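Local coordinates for PHD finger protein 3 (Homo sapiens, PDB 6IC9) that reads the phosphorylated C-terminal domain of RNA polymerase II through its SPOC domain, the part crystallised here, and regulates neuronal gene expression, at residues Gly17-Asn20 with Lys26-Thr29; Thr59-Val64 with His130-Phe135. One frame throughout, in Å; residues are numbered along the deposited sequence.

In the fold
Both contacts belong to the SPOC domain, and they come in series along the chain: interaction 1 is complete before the first residue of interaction 2. Their centres lie about 25 Å apart, on opposite sides of the chain's centre, and their nearest atoms are about 15 Å from each other. Interaction 1 joins neighbours in sequence, strands 15-21 and 25-35 of a hairpin near the start of the modelled chain, whose buried face is partly covered by helix 85-101. Interaction 2 bridges 65 intervening residues, bringing helix 57-70 against the loop between strands 114-122 and 147-155. The bound peptide packs on Thr59 and Tyr63, so the helix that carries interaction 2 also packs against the bound peptide.

Interaction 1 (Gly17-Asn20 with Lys26-Thr29); sequences GFIN and KFVT
Val28 lays CG2 over one face of the Phe18 ring, 3.8 Å from the ring centroid and closest to CE2. The ring reaches Val28 because Phe18 CG stands anti to its carbonyl carbon (chi1 -75°). From Lys26 the extended chain runs past the same ring, CE meeting Phe18 CE2 obliquely at 3.8 Å; its NZ is too distant for more than a weak cation-pi attraction. The Asn20 amide crosses that chain at a slant, ND2 lying 3.8 Å from Lys26 CD. With an alanine at Phe18, Val28 CG2 and the Lys26 methylenes would probably lose the ring they pack on. These residues share one face of an antiparallel hairpin, strands 15-21 and 25-35 of the SPOC sheet; within these segments Gly17-Thr29 and Ile19-Phe27 are hydrogen-bonded pairs, and Ile19 N donates to Phe27 O at 2.9 Å. On the other face Phe27 has CG between N and the carbonyl carbon (chi1 53°), bringing its ring beside Ile19, whose CB sits over the ring face, 3.9 Å from Phe27 CZ. Ile19 CG1 meets Thr29 CG2 at 3.9 Å; Thr29 OG1 is hydrogen-bonded to Thr81 O. Leu94 of helix 85-101 packs against both Ile19 and Phe27.

Interaction 2 (Thr59-Val64 with His130-Phe135); sequences TVWDYV and HPLVPF
Over one face of the Trp61 indole lies the pyrrolidine ring of Pro131, its CG 3.4 Å above the indole plane and displaced toward the rim. Pro131 CB comes 3.5 Å from Trp61 CE3, so the proline packs chiefly on the six-membered ring. At the far end of that ring stands Leu132, its CG and CD2 each 3.5 Å from Trp61 CH2. Both side chains cross the tryptophan at about a right angle. With CG anti to the carbonyl carbon (chi1 -62°), the indole extends from the helix toward this proline-leucine pair. The indole nitrogen is held separately: Trp61 NE1 is hydrogen-bonded to Tyr104 OH, which probably helps fix the ring's rotation. Pro131 and Leu132 belong to a short 3-10 turn, closed by a hydrogen bond from Val133 N to His130 O at 3.0 Å. Between the two segments the contact is purely apolar, although Pro131 O accepts a hydrogen bond from Lys68 further along the same helix. Ile120 of strand 114-122 meets Trp61, Val77 of strand 73-82 meets Leu132, and Leu151 of strand 147-155 touches both, so Trp61 of helix 57-70 and Leu132 of the turn share strand 147-155 of the sheet.

Interaction 1 (Gly17-Asn20 with Lys26-Thr29)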
ATOM      1  N   GLY A  17      -9.349   8.344  -3.964  1.00 27.70           N
ATOM      2  CA  GLY A  17      -8.497   9.503  -3.799  1.00 30.18           C
ATOM      3  C   GLY A  17      -7.326   9.384  -4.743  1.00 30.39           C
ATOM      4  O   GLY A  17      -7.307   8.506  -5.598  1.00 31.13           O
ATOM      5  N   PHE A  18      -6.372  10.300  -4.607  1.00 27.11           N
ATOM      6  CA  PHE A  18      -5.199  10.297  -5.483  1.00 24.23           C
ATOM      7  C   PHE A  18      -4.072   9.495  -4.835  1.00 29.71           C
ATOM      8  O   PHE A  18      -3.902   9.504  -3.614  1.00 28.81           O
ATOM      9  CB  PHE A  18      -4.682  11.718  -5.719  1.00 28.29           C
ATOM     10  CG  PHE A  18      -5.541  12.488  -6.648  1.00 28.99           C
ATOM     11  CD1 PHE A  18      -6.694  13.098  -6.165  1.00 33.39           C
ATOM     12  CD2 PHE A  18      -5.283  12.502  -8.025  1.00 29.52           C
ATOM     13  CE1 PHE A  18      -7.546  13.823  -7.045  1.00 34.71           C
ATOM     14  CE2 PHE A  18      -6.140  13.252  -8.914  1.00 31.63           C
ATOM     15  CZ  PHE A  18      -7.285  13.871  -8.412  1.00 32.35           C
ATOM     16  N   ILE A  19      -3.236   8.908  -5.682  1.00 26.44           N
ATOM     17  CA  ILE A  19      -1.869   8.597  -5.336  1.00 27.15           C
ATOM     18  C   ILE A  19      -0.970   9.528  -6.127  1.00 27.43           C
ATOM     19  O   ILE A  19      -1.124   9.669  -7.346  1.00 29.00           O
ATOM     20  CB  ILE A  19      -1.549   7.123  -5.630  1.00 25.42           C
ATOM     21  CG1 ILE A  19      -2.362   6.245  -4.662  1.00 26.53           C
ATOM     22  CG2 ILE A  19      -0.047   6.914  -5.507  1.00 27.13           C
ATOM     23  CD1 ILE A  19      -2.124   4.690  -4.887  1.00 25.95           C
ATOM     24  N   ASN A  20      -0.014  10.134  -5.454  1.00 27.80           N
ATOM     25  CA  ASN A  20       0.775  11.182  -6.093  1.00 29.72           C
ATOM     26  C   ASN A  20       2.236  10.918  -5.794  1.00 28.63           C
ATOM     27  O   ASN A  20       2.667  11.081  -4.651  1.00 28.02           O
ATOM     28  CB  ASN A  20       0.347  12.577  -5.601  1.00 31.33           C
ATOM     29  CG  ASN A  20       1.017  13.688  -6.398  1.00 38.12           C
ATOM     30  OD1 ASN A  20       1.937  13.413  -7.162  1.00 34.66           O
ATOM     31  ND2 ASN A  20       0.531  14.936  -6.252  1.00 36.40           N
ATOM     32  N   LYS A  26       0.629  10.474 -11.110  1.00 28.78           N
ATOM     33  CA  LYS A  26      -0.439  10.938 -10.228  1.00 28.29           C
ATOM     34  C   LYS A  26      -1.757  10.469 -10.812  1.00 33.00           C
ATOM     35  O   LYS A  26      -2.014  10.703 -11.994  1.00 31.57           O
ATOM     36  CB  LYS A  26      -0.415  12.473 -10.056  1.00 29.58           C
ATOM     37  CG  LYS A  26      -1.674  13.075  -9.525  1.00 31.61           C
ATOM     38  CD  LYS A  26      -1.557  14.619  -9.440  1.00 35.92           C
ATOM     39  CE  LYS A  26      -2.936  15.261  -9.189  1.00 36.91           C
ATOM     40  NZ  LYS A  26      -2.806  16.768  -9.283  1.00 39.01           N
ATOM     41  N   PHE A  27      -2.602   9.821 -10.003  1.00 27.86           N
ATOM     42  CA  PHE A  27      -3.840   9.312 -10.586  1.00 27.64           C
ATOM     43  C   PHE A  27      -4.873   9.124  -9.495  1.00 28.92           C
ATOM     44  O   PHE A  27      -4.541   9.066  -8.310  1.00 27.74           O
ATOM     45  CB  PHE A  27      -3.592   8.005 -11.339  1.00 27.14           C
ATOM     46  CG  PHE A  27      -2.889   6.949 -10.507  1.00 27.56           C
ATOM     47  CD1 PHE A  27      -1.483   6.929 -10.419  1.00 26.31           C
ATOM     48  CD2 PHE A  27      -3.619   6.060  -9.762  1.00 27.71           C
ATOM     49  CE1 PHE A  27      -0.811   5.945  -9.634  1.00 29.66           C
ATOM     50  CE2 PHE A  27      -2.930   5.059  -8.959  1.00 26.44           C
ATOM     51  CZ  PHE A  27      -1.540   5.071  -8.903  1.00 25.17           C
ATOM     52  N   VAL A  28      -6.126   8.985  -9.926  1.00 25.30           N
ATOM     53  CA  VAL A  28      -7.265   8.698  -9.054  1.00 27.21           C
ATOM     54  C   VAL A  28      -7.445   7.195  -8.990  1.00 28.20           C
ATOM     55  O   VAL A  28      -7.376   6.495 -10.004  1.00 27.08           O
ATOM     56  CB  VAL A  28      -8.559   9.348  -9.553  1.00 33.19           C
ATOM     57  CG1 VAL A  28      -9.701   9.112  -8.536  1.00 29.83           C
ATOM     58  CG2 VAL A  28      -8.305  10.824  -9.782  1.00 32.79           C
ATOM     59  N   THR A  29      -7.685   6.705  -7.789  1.00 27.01           N
ATOM     60  CA  THR A  29      -7.760   5.273  -7.569  1.00 25.12           C
ATOM     61  C   THR A  29      -8.832   5.010  -6.516  1.00 28.89           C
ATOM     62  O   THR A  29      -9.088   5.842  -5.659  1.00 29.05           O
ATOM     63  CB  THR A  29      -6.375   4.731  -7.148  1.00 30.83           C
ATOM     64  OG1 THR A  29      -6.470   3.330  -6.903  1.00 33.66           O
ATOM     65  CG2 THR A  29      -5.934   5.388  -5.847  1.00 32.80           C
TER

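Interaction 2 (Thr59-Val64 with His130-Phe135)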
ATOM      1  N   THR A  59      13.401  -4.781   4.319  1.00 28.91           N
ATOM      2  CA  THR A  59      13.288  -3.862   5.454  1.00 27.83           C
ATOM      3  C   THR A  59      11.845  -3.783   5.939  1.00 31.02           C
ATOM      4  O   THR A  59      11.586  -3.831   7.145  1.00 28.92           O
ATOM      5  CB  THR A  59      13.822  -2.475   5.075  1.00 35.56           C
ATOM      6  OG1 THR A  59      15.192  -2.600   4.665  1.00 31.69           O
ATOM      7  CG2 THR A  59      13.769  -1.513   6.286  1.00 34.07           C
ATOM      8  N   VAL A  60      10.888  -3.663   5.009  1.00 28.74           N
ATOM      9  CA  VAL A  60       9.474  -3.673   5.389  1.00 25.53           C
ATOM     10  C   VAL A  60       9.103  -4.975   6.092  1.00 28.31           C
ATOM     11  O   VAL A  60       8.391  -4.961   7.095  1.00 27.13           O
ATOM     12  CB  VAL A  60       8.608  -3.438   4.147  1.00 23.64           C
ATOM     13  CG1 VAL A  60       7.090  -3.632   4.483  1.00 28.22           C
ATOM     14  CG2 VAL A  60       8.845  -1.991   3.709  1.00 25.02           C
ATOM     15  N   TRP A  61       9.501  -6.132   5.528  1.00 28.14           N
ATOM     16  CA  TRP A  61       9.053  -7.393   6.142  1.00 30.70           C
ATOM     17  C   TRP A  61       9.709  -7.635   7.502  1.00 29.77           C
ATOM     18  O   TRP A  61       9.064  -8.174   8.395  1.00 30.17           O
ATOM     19  CB  TRP A  61       9.296  -8.577   5.188  1.00 30.67           C
ATOM     20  CG  TRP A  61       8.482  -8.362   3.914  1.00 35.05           C
ATOM     21  CD1 TRP A  61       8.948  -8.360   2.639  1.00 34.67           C
ATOM     22  CD2 TRP A  61       7.074  -8.074   3.826  1.00 32.41           C
ATOM     23  NE1 TRP A  61       7.926  -8.107   1.763  1.00 32.73           N
ATOM     24  CE2 TRP A  61       6.771  -7.906   2.463  1.00 32.96           C
ATOM     25  CE3 TRP A  61       6.048  -7.910   4.776  1.00 34.16           C
ATOM     26  CZ2 TRP A  61       5.474  -7.605   2.007  1.00 33.53           C
ATOM     27  CZ3 TRP A  61       4.756  -7.620   4.335  1.00 39.54           C
ATOM     28  CH2 TRP A  61       4.483  -7.468   2.954  1.00 36.77           C
ATOM     29  N   ASP A  62      10.957  -7.221   7.695  1.00 30.54           N
ATOM     30  CA  ASP A  62      11.539  -7.267   9.042  1.00 31.49           C
ATOM     31  C   ASP A  62      10.746  -6.395  10.017  1.00 33.14           C
ATOM     32  O   ASP A  62      10.412  -6.817  11.125  1.00 30.75           O
ATOM     33  CB  ASP A  62      12.992  -6.799   8.998  1.00 28.92           C
ATOM     34  CG  ASP A  62      13.901  -7.772   8.277  1.00 39.58           C
ATOM     35  OD1 ASP A  62      15.064  -7.409   7.983  1.00 40.33           O
ATOM     36  OD2 ASP A  62      13.440  -8.877   7.966  1.00 44.03           O
ATOM     37  N   TYR A  63      10.383  -5.175   9.585  1.00 29.31           N
ATOM     38  CA  TYR A  63       9.598  -4.276  10.415  1.00 26.64           C
ATOM     39  C   TYR A  63       8.219  -4.851  10.713  1.00 31.20           C
ATOM     40  O   TYR A  63       7.712  -4.755  11.847  1.00 30.37           O
ATOM     41  CB  TYR A  63       9.495  -2.940   9.663  1.00 24.68           C
ATOM     42  CG  TYR A  63       8.617  -1.921  10.278  1.00 29.68           C
ATOM     43  CD1 TYR A  63       7.652  -1.267   9.507  1.00 26.35           C
ATOM     44  CD2 TYR A  63       8.737  -1.589  11.625  1.00 29.45           C
ATOM     45  CE1 TYR A  63       6.826  -0.282  10.052  1.00 32.45           C
ATOM     46  CE2 TYR A  63       7.909  -0.588  12.189  1.00 28.97           C
ATOM     47  CZ  TYR A  63       6.965   0.040  11.406  1.00 32.02           C
ATOM     48  OH  TYR A  63       6.175   1.018  11.944  1.00 30.66           O
ATOM     49  N   VAL A  64       7.574  -5.437   9.698  1.00 28.81           N
ATOM     50  CA  VAL A  64       6.240  -5.985   9.903  1.00 28.19           C
ATOM     51  C   VAL A  64       6.298  -7.108  10.944  1.00 30.63           C
ATOM     52  O   VAL A  64       5.402  -7.244  11.790  1.00 31.67           O
ATOM     53  CB  VAL A  64       5.650  -6.485   8.560  1.00 30.60           C
ATOM     54  CG1 VAL A  64       4.475  -7.458   8.805  1.00 31.36           C
ATOM     55  CG2 VAL A  64       5.198  -5.305   7.635  1.00 28.95           C
ATOM     56  N   HIS A 130       5.140 -13.788   1.552  1.00 52.40           N
ATOM     57  CA  HIS A 130       4.689 -14.694   2.608  1.00 46.18           C
ATOM     58  C   HIS A 130       4.185 -13.989   3.869  1.00 51.12           C
ATOM     59  O   HIS A 130       3.184 -14.457   4.440  1.00 51.43           O
ATOM     60  CB  HIS A 130       5.797 -15.735   2.917  1.00 56.53           C
ATOM     61  CG  HIS A 130       6.878 -15.274   3.860  1.00 59.48           C
ATOM     62  ND1 HIS A 130       6.660 -15.022   5.202  1.00 61.33           N
ATOM     63  CD2 HIS A 130       8.200 -15.048   3.652  1.00 64.38           C
ATOM     64  CE1 HIS A 130       7.791 -14.642   5.773  1.00 59.95           C
ATOM     65  NE2 HIS A 130       8.742 -14.651   4.853  1.00 65.79           N
ATOM     66  N   PRO A 131       4.766 -12.886   4.344  1.00 47.01           N
ATOM     67  CA  PRO A 131       4.221 -12.262   5.564  1.00 48.23           C
ATOM     68  C   PRO A 131       2.795 -11.735   5.415  1.00 47.35           C
ATOM     69  O   PRO A 131       2.151 -11.452   6.435  1.00 51.95           O
ATOM     70  CB  PRO A 131       5.200 -11.117   5.839  1.00 47.01           C
ATOM     71  CG  PRO A 131       6.394 -11.481   5.084  1.00 45.49           C
ATOM     72  CD  PRO A 131       5.934 -12.146   3.862  1.00 47.11           C
ATOM     73  N   LEU A 132       2.283 -11.588   4.195  1.00 45.27           N
ATOM     74  CA  LEU A 132       0.878 -11.210   4.015  1.00 48.31           C
ATOM     75  C   LEU A 132      -0.079 -12.396   4.031  1.00 55.12           C
ATOM     76  O   LEU A 132      -1.271 -12.199   4.294  1.00 53.83           O
ATOM     77  CB  LEU A 132       0.698 -10.474   2.693  1.00 48.38           C
ATOM     78  CG  LEU A 132       1.520  -9.204   2.554  1.00 48.54           C
ATOM     79  CD1 LEU A 132       1.420  -8.658   1.136  1.00 38.09           C
ATOM     80  CD2 LEU A 132       1.070  -8.163   3.577  1.00 46.37           C
ATOM     81  N   VAL A 133       0.408 -13.601   3.721  1.00 52.14           N
ATOM     82  CA  VAL A 133      -0.387 -14.828   3.731  1.00 54.94           C
ATOM     83  C   VAL A 133      -0.480 -15.309   5.179  1.00 59.69           C
ATOM     84  O   VAL A 133       0.492 -15.187   5.942  1.00 58.53           O
ATOM     85  CB  VAL A 133       0.234 -15.896   2.814  1.00 60.41           C
ATOM     86  CG1 VAL A 133      -0.704 -17.091   2.614  1.00 63.55           C
ATOM     87  CG2 VAL A 133       0.564 -15.309   1.484  1.00 54.77           C
ATOM     88  N   PRO A 134      -1.629 -15.823   5.620  1.00 63.35           N
ATOM     89  CA  PRO A 134      -2.864 -15.923   4.843  1.00 57.57           C
ATOM     90  C   PRO A 134      -3.623 -14.598   4.879  1.00 48.40           C
ATOM     91  O   PRO A 134      -3.465 -13.844   5.829  1.00 50.56           O
ATOM     92  CB  PRO A 134      -3.621 -17.041   5.560  1.00 59.46           C
ATOM     93  CG  PRO A 134      -3.216 -16.836   7.037  1.00 63.97           C
ATOM     94  CD  PRO A 134      -1.792 -16.316   7.005  1.00 63.47           C
ATOM     95  N   PHE A 135      -4.407 -14.307   3.847  1.00 50.95           N
ATOM     96  CA  PHE A 135      -5.241 -13.111   3.868  1.00 41.61           C
ATOM     97  C   PHE A 135      -6.416 -13.362   4.799  1.00 45.23           C
ATOM     98  O   PHE A 135      -7.054 -14.415   4.737  1.00 49.42           O
ATOM     99  CB  PHE A 135      -5.756 -12.787   2.467  1.00 42.40           C
ATOM    100  CG  PHE A 135      -4.733 -12.215   1.560  1.00 40.68           C
ATOM    101  CD1 PHE A 135      -3.817 -11.285   2.024  1.00 41.32           C
ATOM    102  CD2 PHE A 135      -4.707 -12.578   0.228  1.00 40.90           C
ATOM    103  CE1 PHE A 135      -2.894 -10.715   1.177  1.00 41.66           C
ATOM    104  CE2 PHE A 135      -3.788 -12.013  -0.629  1.00 40.70           C
ATOM    105  CZ  PHE A 135      -2.881 -11.068  -0.152  1.00 39.44           C
TER